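Local atomic coordinates of Glyoxalase/bleomycin resistance protein/dioxygenase (PDB entry 4QB5), a protein that belongs to the vicinal oxygen chelate superfamily of glyoxalases, bleomycin resistance proteins and dioxygenases, and may act as a dioxygenase. Residues Tyr60-Arg63 with Thr68-Ile71; Thr72-Ile75 with Pro79-His82; Gln93-Cys98 with Lys126-Tyr131; Ala100-Gly105 with Gly110-Glu115; Ala130-Arg133 with Lys139-Ala142. One frame throughout, in Å; residues are numbered along the deposited sequence.

Overall arrangement
The chain runs through two beta-alpha-beta-beta-beta units, the repeat known from vicinal oxygen chelate proteins. Contact 1 closes the hairpin of strands 59-64 and 67-72 in the first sheet, and contact 2, starting where contact 1 ends, folds the following loop back on itself beside the second subunit. Further on, contact 3 closes a long loop between the start of helix 95-107 and strand 127-133; contact 4, where the chain passes from that helix to strand 111-120, nests inside it. Contact 5 shares Ala130 and Tyr131 with contact 3 and closes the hairpin to strand 139-144. Contacts 1 and 5, in separate sheets, have centres about 17 Å apart.

Contact 1 (Tyr60-Arg63 with Thr68-Ile71); sequences YFYR and TFGI
In the antiparallel hairpin of strands 59-64 and 67-72, at the middle of the first four-stranded sheet, Tyr60 and Ile71 form a hydrogen-bonded pair, with Tyr60 N 3.1 Å from Ile71 O and Ile71 N 2.9 Å from Tyr60 O. Tyr62 and Phe69 repeat it: Tyr62 N lies 2.7 Å from Phe69 O, and Phe69 N binds Tyr62 O in return. Between these pairs Phe61 faces Gly70, which has no side chain, and the ring passes close to its backbone, Phe61 CD1 4.2 Å from Gly70 CA. Phe61 CD1 also meets the methyl CG2 of Thr68 at 3.6 Å. The same methyl touches Arg63 CG, and the guanidinium of Arg63, at the end of an extended chain, lies with one face over Phe61 CB. On the other face of the sheet the Tyr62 and Phe69 side chains run side by side and meet through CD1 and CD2 at 3.9 Å, their ring planes inclined at 44°. Ile71 CG1 sits between its backbone N and carbonyl carbon (chi1 54°), which brings it to 3.8 Å from Tyr60 CB. This face packs under helix 34-46, where Tyr60 OH is hydrogen-bonded to Glu35, Tyr62 OH to Asp42, and Tyr41 meets the Phe69 ring. Strand 24-30 pairs with 67-72 on one flank, and short strand 54-55 with 59-64 on the other.

Contact 2 (Thr72-Ile75 with Pro79-His82); sequences TTPI and PATH
Pro74 and Ala80 meet across a loop that doubles back on itself, in the irregular connection from strand 67-72 of the first sheet to strand 87-91 of the second. The tight part is small and made by van der Waals contact alone. The proline ring presents its CG corner to Ala80, with Pro74 CG 3.6 Å from Ala80 CA. Pro74 CG also passes 4.1 Å from Pro79 C. One ring atom thus rests against the backbone at the Pro79-Ala80 peptide, and both Pro74 and Ala80 are buried. Only 93 Å² is buried between the two segments, and their backbones stay apart, the CA atoms of Pro74 and Ala80 being 6.0 Å from each other. Within this pair of segments the loose side is Thr73 and Thr81, exposed residues whose CB atoms point away. Asn32 of the same chain touches Pro79 and Ala80, whereas Thr81 is held by the second subunit: its OG1 is hydrogen-bonded to the backbone N of Asn84 there, and Pro79 O accepts from the side chain of that same Asn84. Before the turn, Thr72 uses its own side chain to hold the chain: OG1 stands anti to the backbone N (chi1 -169°) and donates to Thr73 O at 2.9 Å, approaching from above the carbonyl plane. Across the loop, the Pro74 CG corner lies 3.9 Å from the methyl CB of Ala80.

Contact 3 (Gln93-Cys98 with Lys126-Tyr131); sequences QSPEQC and KLYLAY
Pro95 and Cys98, one turn apart at the start of helix 95-107, clasp the ring of Tyr128 on strand 127-133. The bump on the helix side is Pro95 CB, which sits over one face of the ring, 3.8 Å from its centroid and 15° off the normal, a CH-pi contact displaced toward the CG-CD2 side. Cys98 fills the angle beside the ring: its CB comes up at the edge, near the ring plane, 3.6 Å from Tyr128 CD1. With Tyr128 CG anti to the backbone N (chi1 -167°), the ring rises from the strand into the notch between these two residues. The sulfur of Cys98 lies obliquely, 5.2 Å from the ring centroid. Two residues along the strand, the Ala130 methyl CB abuts the helix backbone, 3.5 Å from Cys98 O. Ser94 is the N-cap, its OG accepting from Gln97 N at 3.0 Å. Pro95 and Cys98 also touch His144 of strand 139-144, next to 127-133 in the sheet. Beyond this contact, Tyr128 OH is hydrogen-bonded to Asp99 of the same helix, which anchors the far end of the ring, and Phe119 of strand 111-120 meets the ring edge-to-face. The first turn of helix 95-107 thus packs on the four-stranded sheet of strands 87-91, 139-144, 127-133 and 111-120, an alpha/beta layering as in the vicinal oxygen chelate fold.

Contact 4 (Ala100-Gly105 with Gly110-Glu115); sequences AFHAAG and GTTCEE
This is a local contact at the C-terminal part of helix 95-107, where the chain leaves the helix for strand 111-120 of the vicinal oxygen chelate fold. Gly105 and His102 meet the weakly bonded start of that strand, outermost in its sheet within this chain. The settled bond is between backbones: Gly110 N donates to Gly105 O at 2.9 Å, with an angle of 150° at the hydrogen. The carbonyl oxygen of this late helical residue is thus used by the chain just after it leaves the helix. Two glycines meet here, with CA atoms 5.1 Å apart. One turn back lies His102, whose imidazole is doubtful in its orientation in the model. Its side chain, with CG anti to the backbone N (chi1 -176°), reaches toward Thr112. As built, His102 NE2 lies 3.3 Å from Thr112 OG1, which leaves the nature of the approach unsettled. Thr112 brings up its hydroxyl, which stands anti to its own backbone N. Around the contact, Phe101 and His102 rest on Leu132 of strand 127-133, and the backbone of Thr111 is hydrogen-bonded to that of Arg133 on the same strand. Within the helix the Gly105 end is held by its regular backbone bond, Gly105 N to Phe101 O at 2.9 Å.

Contact 5 (Ala130-Arg133 with Lys139-Ala142); sequences AYLR and KICA
Ala130 with Ala142 and Leu132 with Ile140 are the hydrogen-bonded pairs of the antiparallel hairpin of strands 127-133 and 139-144, whose short segments here run at 153°. Each pair exchanges two backbone hydrogen bonds, among them Ala142 N to Ala130 O at 2.9 Å and Ile140 N to Leu132 O at 2.9 Å. Apolar packing follows on the face of these pairs, where Leu132 CB meets Ile140 CG1 at 3.9 Å. This face is covered by Phe101 of helix 95-107, which touches Leu132 and Ala142, and by Leu44 of helix 34-46, which touches Leu132 and Ile140. Aromatic contacts dominate the other face. Cys141 CB stands over one face of the Tyr131 ring, 3.9 Å from its centroid and 23° off the normal, a CH-pi contact offset toward the rim. Cys141 SG, set between the backbone N and carbonyl carbon (chi1 63°), lies 4.5 Å from the same centroid in an oblique sulfur-aromatic contact. Lys139 CE also approaches the ring, 4.1 Å from Tyr131 CD1. Last, the aliphatic chain of Lys139 packs on the Arg133 guanidinium, its CD over one face and 4.0 Å from Arg133 NH2; the charged ends, Arg133 NH2 and Lys139 NZ, are 5.0 Å apart and not in contact. With strand 87-91 beside 139-144 and strand 111-120 beside 127-133, the hairpin is the centre of the second four-stranded sheet of the vicinal oxygen chelate fold.

Contact 1 (Tyr60-Arg63 with Thr68-Ile71)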
# COMPACT_ATOMS: atom_id res chain seq x y z
N TYR C 60 12.60 -6.37 5.97
CA TYR C 60 13.52 -5.62 5.18
C TYR C 60 12.83 -4.38 4.65
O TYR C 60 11.69 -4.46 4.12
CB TYR C 60 14.04 -6.46 4.01
CG TYR C 60 15.09 -7.49 4.38
CD1 TYR C 60 16.43 -7.15 4.51
CD2 TYR C 60 14.73 -8.82 4.55
CE1 TYR C 60 17.39 -8.11 4.85
CE2 TYR C 60 15.67 -9.77 4.91
CZ TYR C 60 16.99 -9.41 5.04
OH TYR C 60 17.86 -10.43 5.35
N PHE C 61 13.56 -3.26 4.71
CA PHE C 61 13.08 -1.94 4.31
C PHE C 61 13.81 -1.43 3.10
O PHE C 61 15.05 -1.63 2.96
CB PHE C 61 13.28 -0.93 5.44
CG PHE C 61 12.29 -1.09 6.55
CD1 PHE C 61 11.00 -0.65 6.38
CD2 PHE C 61 12.64 -1.70 7.72
CE1 PHE C 61 10.07 -0.80 7.39
CE2 PHE C 61 11.70 -1.87 8.74
CZ PHE C 61 10.43 -1.41 8.59
N TYR C 62 13.04 -0.79 2.23
CA TYR C 62 13.51 -0.23 0.96
C TYR C 62 13.13 1.25 1.00
O TYR C 62 11.97 1.64 0.77
CB TYR C 62 12.77 -0.92 -0.21
CG TYR C 62 13.15 -2.36 -0.36
CD1 TYR C 62 12.59 -3.33 0.44
CD2 TYR C 62 14.12 -2.76 -1.29
CE1 TYR C 62 12.94 -4.65 0.31
CE2 TYR C 62 14.49 -4.07 -1.40
CZ TYR C 62 13.92 -5.01 -0.59
OH TYR C 62 14.32 -6.31 -0.78
N ARG C 63 14.09 2.06 1.37
CA ARG C 63 13.85 3.46 1.66
C ARG C 63 14.21 4.31 0.46
O ARG C 63 15.12 3.99 -0.30
CB ARG C 63 14.66 3.87 2.89
CG ARG C 63 14.31 3.07 4.15
CD ARG C 63 14.93 3.65 5.44
NE ARG C 63 14.56 2.91 6.67
CZ ARG C 63 15.19 1.84 7.16
NH1 ARG C 63 16.27 1.33 6.57
NH2 ARG C 63 14.74 1.26 8.28
N THR C 68 8.84 4.70 2.03
CA THR C 68 9.51 3.48 2.40
C THR C 68 8.59 2.31 2.11
O THR C 68 7.37 2.35 2.39
CB THR C 68 9.87 3.56 3.87
OG1 THR C 68 10.75 4.66 4.02
CG2 THR C 68 10.55 2.32 4.35
N PHE C 69 9.15 1.27 1.51
CA PHE C 69 8.46 0.01 1.33
C PHE C 69 9.08 -1.01 2.22
O PHE C 69 10.32 -1.05 2.34
CB PHE C 69 8.57 -0.47 -0.12
CG PHE C 69 8.06 -1.85 -0.34
CD1 PHE C 69 6.69 -2.14 -0.27
CD2 PHE C 69 8.93 -2.87 -0.72
CE1 PHE C 69 6.21 -3.42 -0.45
CE2 PHE C 69 8.44 -4.17 -0.90
CZ PHE C 69 7.08 -4.43 -0.83
N GLY C 70 8.26 -1.89 2.79
CA GLY C 70 8.81 -2.97 3.61
C GLY C 70 8.15 -4.32 3.41
O GLY C 70 6.96 -4.42 3.07
N ILE C 71 8.94 -5.37 3.57
CA ILE C 71 8.43 -6.73 3.59
C ILE C 71 8.59 -7.24 5.01
O ILE C 71 9.61 -6.91 5.70
CB ILE C 71 9.11 -7.66 2.58
CG1 ILE C 71 10.65 -7.66 2.75
CG2 ILE C 71 8.69 -7.25 1.18
CD1 ILE C 71 11.34 -8.64 1.86

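Contact 2 (Thr72-Ile75 with Pro79-His82)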
# COMPACT_ATOMS: atom_id res chain seq x y z
N THR C 72 7.59 -7.96 5.49
CA THR C 72 7.59 -8.35 6.91
C THR C 72 7.01 -9.72 7.12
O THR C 72 6.10 -10.17 6.41
CB THR C 72 6.83 -7.30 7.81
OG1 THR C 72 7.09 -7.58 9.20
CG2 THR C 72 5.29 -7.34 7.60
N THR C 73 7.56 -10.41 8.11
CA THR C 73 6.91 -11.53 8.76
C THR C 73 5.75 -10.93 9.58
O THR C 73 5.95 -9.96 10.30
CB THR C 73 7.90 -12.23 9.75
OG1 THR C 73 8.91 -12.84 8.96
CG2 THR C 73 7.18 -13.37 10.52
N PRO C 74 4.52 -11.46 9.43
CA PRO C 74 3.41 -10.78 10.16
C PRO C 74 3.63 -10.78 11.65
O PRO C 74 3.99 -11.81 12.23
CB PRO C 74 2.19 -11.62 9.79
CG PRO C 74 2.53 -12.14 8.39
CD PRO C 74 4.04 -12.43 8.45
N ILE C 75 3.32 -9.67 12.31
CA ILE C 75 3.60 -9.58 13.76
C ILE C 75 2.70 -10.54 14.57
O ILE C 75 2.97 -10.79 15.72
CB ILE C 75 3.45 -8.16 14.30
CG1 ILE C 75 1.99 -7.72 14.26
CG2 ILE C 75 4.32 -7.19 13.50
CD1 ILE C 75 1.76 -6.44 15.03
N PRO C 79 0.44 -16.84 9.20
CA PRO C 79 0.93 -16.75 7.82
C PRO C 79 0.51 -15.48 7.09
O PRO C 79 -0.56 -14.91 7.35
CB PRO C 79 0.27 -17.92 7.11
CG PRO C 79 -0.11 -18.86 8.19
CD PRO C 79 -0.44 -18.01 9.38
N ALA C 80 1.38 -15.03 6.22
CA ALA C 80 1.18 -13.82 5.47
C ALA C 80 0.15 -14.13 4.48
O ALA C 80 0.21 -15.21 3.93
CB ALA C 80 2.45 -13.45 4.69
N THR C 81 -0.74 -13.19 4.17
CA THR C 81 -1.72 -13.42 3.11
C THR C 81 -1.81 -12.12 2.42
O THR C 81 -1.36 -11.09 2.93
CB THR C 81 -3.15 -13.73 3.68
OG1 THR C 81 -3.48 -12.71 4.60
CG2 THR C 81 -3.18 -15.07 4.36
N HIS C 82 -2.41 -12.14 1.26
CA HIS C 82 -2.68 -10.90 0.57
C HIS C 82 -4.20 -10.63 0.46
O HIS C 82 -4.99 -11.54 0.25
CB HIS C 82 -2.07 -10.96 -0.83
CG HIS C 82 -2.41 -12.20 -1.58
ND1 HIS C 82 -3.49 -12.27 -2.45
CD2 HIS C 82 -1.81 -13.43 -1.63
CE1 HIS C 82 -3.56 -13.49 -2.97
NE2 HIS C 82 -2.56 -14.21 -2.49

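Contact 3 (Gln93-Cys98 with Lys126-Tyr131)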
# COMPACT_ATOMS: atom_id res chain seq x y z
N GLN C 93 9.89 5.83 -13.99
CA GLN C 93 10.21 7.08 -14.77
C GLN C 93 9.94 6.94 -16.23
O GLN C 93 10.05 7.93 -16.96
CB GLN C 93 11.66 7.51 -14.55
CG GLN C 93 12.10 7.53 -13.10
CD GLN C 93 13.59 7.89 -12.96
OE1 GLN C 93 14.50 7.03 -13.12
NE2 GLN C 93 13.86 9.15 -12.68
N SER C 94 9.60 5.75 -16.69
CA SER C 94 9.37 5.47 -18.10
C SER C 94 8.72 4.14 -18.32
O SER C 94 8.76 3.30 -17.43
CB SER C 94 10.72 5.46 -18.90
OG SER C 94 11.52 4.32 -18.57
N PRO C 95 8.16 3.91 -19.52
CA PRO C 95 7.64 2.63 -19.85
C PRO C 95 8.71 1.55 -19.88
O PRO C 95 8.45 0.44 -19.46
CB PRO C 95 7.04 2.82 -21.26
CG PRO C 95 6.80 4.29 -21.40
CD PRO C 95 7.93 4.90 -20.60
N GLU C 96 9.91 1.89 -20.37
CA GLU C 96 11.06 0.96 -20.34
C GLU C 96 11.37 0.51 -18.94
O GLU C 96 11.76 -0.63 -18.73
CB GLU C 96 12.31 1.64 -20.98
CG GLU C 96 12.17 1.88 -22.47
CD GLU C 96 11.32 3.10 -22.86
OE1 GLU C 96 11.03 3.98 -22.03
OE2 GLU C 96 11.00 3.21 -24.07
N GLN C 97 11.19 1.39 -17.94
CA GLN C 97 11.48 0.97 -16.54
C GLN C 97 10.41 0.04 -16.03
O GLN C 97 10.71 -0.91 -15.32
CB GLN C 97 11.59 2.14 -15.59
CG GLN C 97 12.96 2.72 -15.54
CD GLN C 97 13.15 3.73 -14.43
OE1 GLN C 97 12.23 4.12 -13.69
NE2 GLN C 97 14.36 4.17 -14.32
N CYS C 98 9.17 0.29 -16.44
CA CYS C 98 8.07 -0.60 -16.14
C CYS C 98 8.34 -1.97 -16.76
O CYS C 98 8.07 -2.97 -16.13
CB CYS C 98 6.71 -0.11 -16.67
SG CYS C 98 6.14 1.44 -15.97
N LYS C 126 -3.49 8.86 -19.79
CA LYS C 126 -2.65 7.84 -20.43
C LYS C 126 -1.54 7.32 -19.48
O LYS C 126 -0.72 8.11 -18.97
CB LYS C 126 -1.99 8.35 -21.71
CG LYS C 126 -1.37 7.21 -22.55
CD LYS C 126 -0.51 7.78 -23.67
CE LYS C 126 -0.07 6.72 -24.67
NZ LYS C 126 0.77 7.27 -25.77
N LEU C 127 -1.50 6.00 -19.28
CA LEU C 127 -0.55 5.38 -18.34
C LEU C 127 0.08 4.20 -18.97
O LEU C 127 -0.58 3.48 -19.70
CB LEU C 127 -1.30 4.83 -17.12
CG LEU C 127 -2.13 5.83 -16.36
CD1 LEU C 127 -3.07 5.07 -15.41
CD2 LEU C 127 -1.24 6.84 -15.67
N TYR C 128 1.31 3.90 -18.54
CA TYR C 128 1.88 2.59 -18.84
C TYR C 128 1.95 1.80 -17.51
O TYR C 128 2.38 2.29 -16.47
CB TYR C 128 3.23 2.76 -19.47
CG TYR C 128 3.75 1.51 -20.10
CD1 TYR C 128 4.37 0.53 -19.33
CD2 TYR C 128 3.64 1.30 -21.46
CE1 TYR C 128 4.86 -0.63 -19.90
CE2 TYR C 128 4.12 0.14 -22.03
CZ TYR C 128 4.72 -0.81 -21.25
OH TYR C 128 5.20 -1.96 -21.81
N LEU C 129 1.54 0.56 -17.56
CA LEU C 129 1.43 -0.28 -16.40
C LEU C 129 2.05 -1.64 -16.66
O LEU C 129 1.82 -2.22 -17.70
CB LEU C 129 -0.05 -0.53 -16.15
CG LEU C 129 -0.84 0.60 -15.53
CD1 LEU C 129 -2.33 0.31 -15.62
CD2 LEU C 129 -0.41 0.63 -14.08
N ALA C 130 2.74 -2.20 -15.67
CA ALA C 130 3.16 -3.59 -15.71
C ALA C 130 2.82 -4.25 -14.38
O ALA C 130 3.34 -3.81 -13.33
CB ALA C 130 4.69 -3.64 -15.93
N TYR C 131 1.98 -5.27 -14.43
CA TYR C 131 1.48 -5.98 -13.26
C TYR C 131 2.18 -7.28 -12.97
O TYR C 131 2.47 -8.03 -13.86
CB TYR C 131 -0.02 -6.27 -13.39
CG TYR C 131 -0.96 -5.06 -13.17
CD1 TYR C 131 -1.44 -4.73 -11.90
CD2 TYR C 131 -1.37 -4.30 -14.24
CE1 TYR C 131 -2.31 -3.66 -11.70
CE2 TYR C 131 -2.24 -3.21 -14.06
CZ TYR C 131 -2.70 -2.89 -12.80
OH TYR C 131 -3.58 -1.83 -12.66

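Contact 4 (Ala100-Gly105 with Gly110-Glu115)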
# COMPACT_ATOMS: atom_id res chain seq x y z
N ALA C 100 11.34 -3.26 -17.52
CA ALA C 100 12.52 -3.85 -16.77
C ALA C 100 12.12 -4.42 -15.41
O ALA C 100 12.56 -5.48 -14.99
CB ALA C 100 13.51 -2.71 -16.55
N PHE C 101 11.24 -3.71 -14.73
CA PHE C 101 10.58 -4.20 -13.51
C PHE C 101 9.87 -5.53 -13.71
O PHE C 101 10.08 -6.47 -12.97
CB PHE C 101 9.57 -3.10 -13.13
CG PHE C 101 8.66 -3.37 -11.98
CD1 PHE C 101 8.92 -2.76 -10.75
CD2 PHE C 101 7.43 -3.97 -12.17
CE1 PHE C 101 8.02 -2.86 -9.70
CE2 PHE C 101 6.51 -4.09 -11.11
CZ PHE C 101 6.81 -3.52 -9.88
N HIS C 102 9.02 -5.57 -14.73
CA HIS C 102 8.27 -6.74 -15.06
C HIS C 102 9.22 -7.91 -15.35
O HIS C 102 9.04 -8.99 -14.81
CB HIS C 102 7.30 -6.49 -16.23
CG HIS C 102 6.43 -7.65 -16.53
ND1 HIS C 102 5.15 -7.80 -16.01
CD2 HIS C 102 6.63 -8.73 -17.31
CE1 HIS C 102 4.63 -8.93 -16.44
NE2 HIS C 102 5.51 -9.51 -17.23
N ALA C 103 10.23 -7.67 -16.17
CA ALA C 103 11.21 -8.70 -16.47
C ALA C 103 11.95 -9.19 -15.21
O ALA C 103 12.17 -10.38 -15.05
CB ALA C 103 12.22 -8.21 -17.55
N ALA C 104 12.40 -8.28 -14.36
CA ALA C 104 13.10 -8.68 -13.20
C ALA C 104 12.18 -9.52 -12.31
O ALA C 104 12.59 -10.55 -11.74
CB ALA C 104 13.59 -7.47 -12.45
N GLY C 105 10.91 -9.14 -12.27
CA GLY C 105 9.95 -9.87 -11.46
C GLY C 105 9.79 -11.30 -11.89
O GLY C 105 9.86 -12.22 -11.04
N GLY C 110 8.46 -14.10 -9.37
CA GLY C 110 7.13 -13.55 -9.45
C GLY C 110 6.39 -14.12 -10.61
O GLY C 110 6.95 -14.82 -11.40
N THR C 111 5.11 -13.83 -10.72
CA THR C 111 4.33 -14.32 -11.84
C THR C 111 3.59 -13.12 -12.46
O THR C 111 3.34 -12.10 -11.81
CB THR C 111 3.33 -15.35 -11.36
OG1 THR C 111 2.56 -14.75 -10.34
CG2 THR C 111 4.03 -16.60 -10.78
N THR C 112 3.34 -13.18 -13.75
CA THR C 112 2.69 -12.05 -14.41
C THR C 112 1.22 -12.21 -14.09
O THR C 112 0.82 -13.22 -13.57
CB THR C 112 2.92 -12.03 -15.92
OG1 THR C 112 2.50 -10.73 -16.41
CG2 THR C 112 2.13 -13.16 -16.58
N CYS C 113 0.43 -11.20 -14.34
CA CYS C 113 -0.98 -11.21 -14.10
C CYS C 113 -1.60 -11.26 -15.49
O CYS C 113 -1.09 -11.90 -16.41
CB CYS C 113 -1.39 -9.89 -13.46
SG CYS C 113 -0.95 -9.61 -11.74
N GLU C 114 -2.70 -10.54 -15.65
CA GLU C 114 -3.07 -9.97 -16.93
C GLU C 114 -3.65 -8.56 -16.62
O GLU C 114 -3.95 -8.21 -15.42
CB GLU C 114 -4.04 -10.92 -17.67
CG GLU C 114 -4.06 -12.38 -17.18
CD GLU C 114 -4.84 -12.59 -15.87
OE1 GLU C 114 -4.22 -12.82 -14.79
OE2 GLU C 114 -6.09 -12.52 -15.94
N GLU C 115 -3.72 -7.70 -17.63
CA GLU C 115 -3.14 -7.92 -18.95
C GLU C 115 -1.60 -7.86 -18.92
O GLU C 115 -0.99 -7.44 -17.92
CB GLU C 115 -3.64 -6.83 -19.90
CG GLU C 115 -4.25 -7.30 -21.20
CD GLU C 115 -5.66 -7.82 -21.02
OE1 GLU C 115 -6.04 -8.73 -21.79
OE2 GLU C 115 -6.38 -7.32 -20.14

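Contact 5 (Ala130-Arg133 with Lys139-Ala142)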
# COMPACT_ATOMS: atom_id res chain seq x y z
N ALA C 130 2.74 -2.20 -15.67
CA ALA C 130 3.16 -3.59 -15.71
C ALA C 130 2.82 -4.25 -14.38
O ALA C 130 3.34 -3.81 -13.33
CB ALA C 130 4.69 -3.64 -15.93
N TYR C 131 1.98 -5.27 -14.43
CA TYR C 131 1.48 -5.98 -13.26
C TYR C 131 2.18 -7.28 -12.97
O TYR C 131 2.47 -8.03 -13.86
CB TYR C 131 -0.02 -6.27 -13.39
CG TYR C 131 -0.96 -5.06 -13.17
CD1 TYR C 131 -1.44 -4.73 -11.90
CD2 TYR C 131 -1.37 -4.30 -14.24
CE1 TYR C 131 -2.31 -3.66 -11.70
CE2 TYR C 131 -2.24 -3.21 -14.06
CZ TYR C 131 -2.70 -2.89 -12.80
OH TYR C 131 -3.58 -1.83 -12.66
N LEU C 132 2.37 -7.59 -11.68
CA LEU C 132 2.94 -8.88 -11.22
C LEU C 132 2.28 -9.31 -9.92
O LEU C 132 1.69 -8.50 -9.22
CB LEU C 132 4.42 -8.73 -10.81
CG LEU C 132 5.42 -8.40 -11.88
CD1 LEU C 132 6.70 -7.91 -11.21
CD2 LEU C 132 5.68 -9.64 -12.76
N ARG C 133 2.47 -10.57 -9.59
CA ARG C 133 2.33 -11.04 -8.20
C ARG C 133 3.72 -11.38 -7.74
O ARG C 133 4.45 -12.09 -8.47
CB ARG C 133 1.43 -12.29 -8.10
CG ARG C 133 -0.01 -11.94 -8.47
CD ARG C 133 -1.02 -13.02 -8.18
NE ARG C 133 -2.27 -12.38 -7.73
CZ ARG C 133 -3.24 -11.92 -8.50
NH1 ARG C 133 -3.18 -12.01 -9.86
NH2 ARG C 133 -4.31 -11.42 -7.90
N LYS C 139 -0.17 -8.46 -5.02
CA LYS C 139 -0.34 -7.91 -6.35
C LYS C 139 0.29 -6.55 -6.41
O LYS C 139 -0.02 -5.70 -5.59
CB LYS C 139 -1.85 -7.81 -6.70
CG LYS C 139 -2.10 -7.43 -8.14
CD LYS C 139 -3.59 -7.52 -8.46
CE LYS C 139 -3.81 -7.40 -9.94
NZ LYS C 139 -5.26 -7.14 -10.21
N ILE C 140 1.20 -6.36 -7.38
CA ILE C 140 2.01 -5.12 -7.44
C ILE C 140 2.08 -4.67 -8.89
O ILE C 140 1.81 -5.44 -9.81
CB ILE C 140 3.44 -5.32 -6.85
CG1 ILE C 140 4.23 -6.33 -7.71
CG2 ILE C 140 3.32 -5.79 -5.39
CD1 ILE C 140 5.61 -6.68 -7.19
N CYS C 141 2.41 -3.42 -9.13
CA CYS C 141 2.65 -2.97 -10.49
C CYS C 141 3.59 -1.81 -10.48
O CYS C 141 3.89 -1.22 -9.40
CB CYS C 141 1.36 -2.57 -11.23
SG CYS C 141 0.57 -1.22 -10.44
N ALA C 142 4.16 -1.59 -11.62
CA ALA C 142 4.94 -0.36 -11.87
C ALA C 142 4.11 0.51 -12.82
O ALA C 142 3.50 0.01 -13.79
CB ALA C 142 6.31 -0.68 -12.48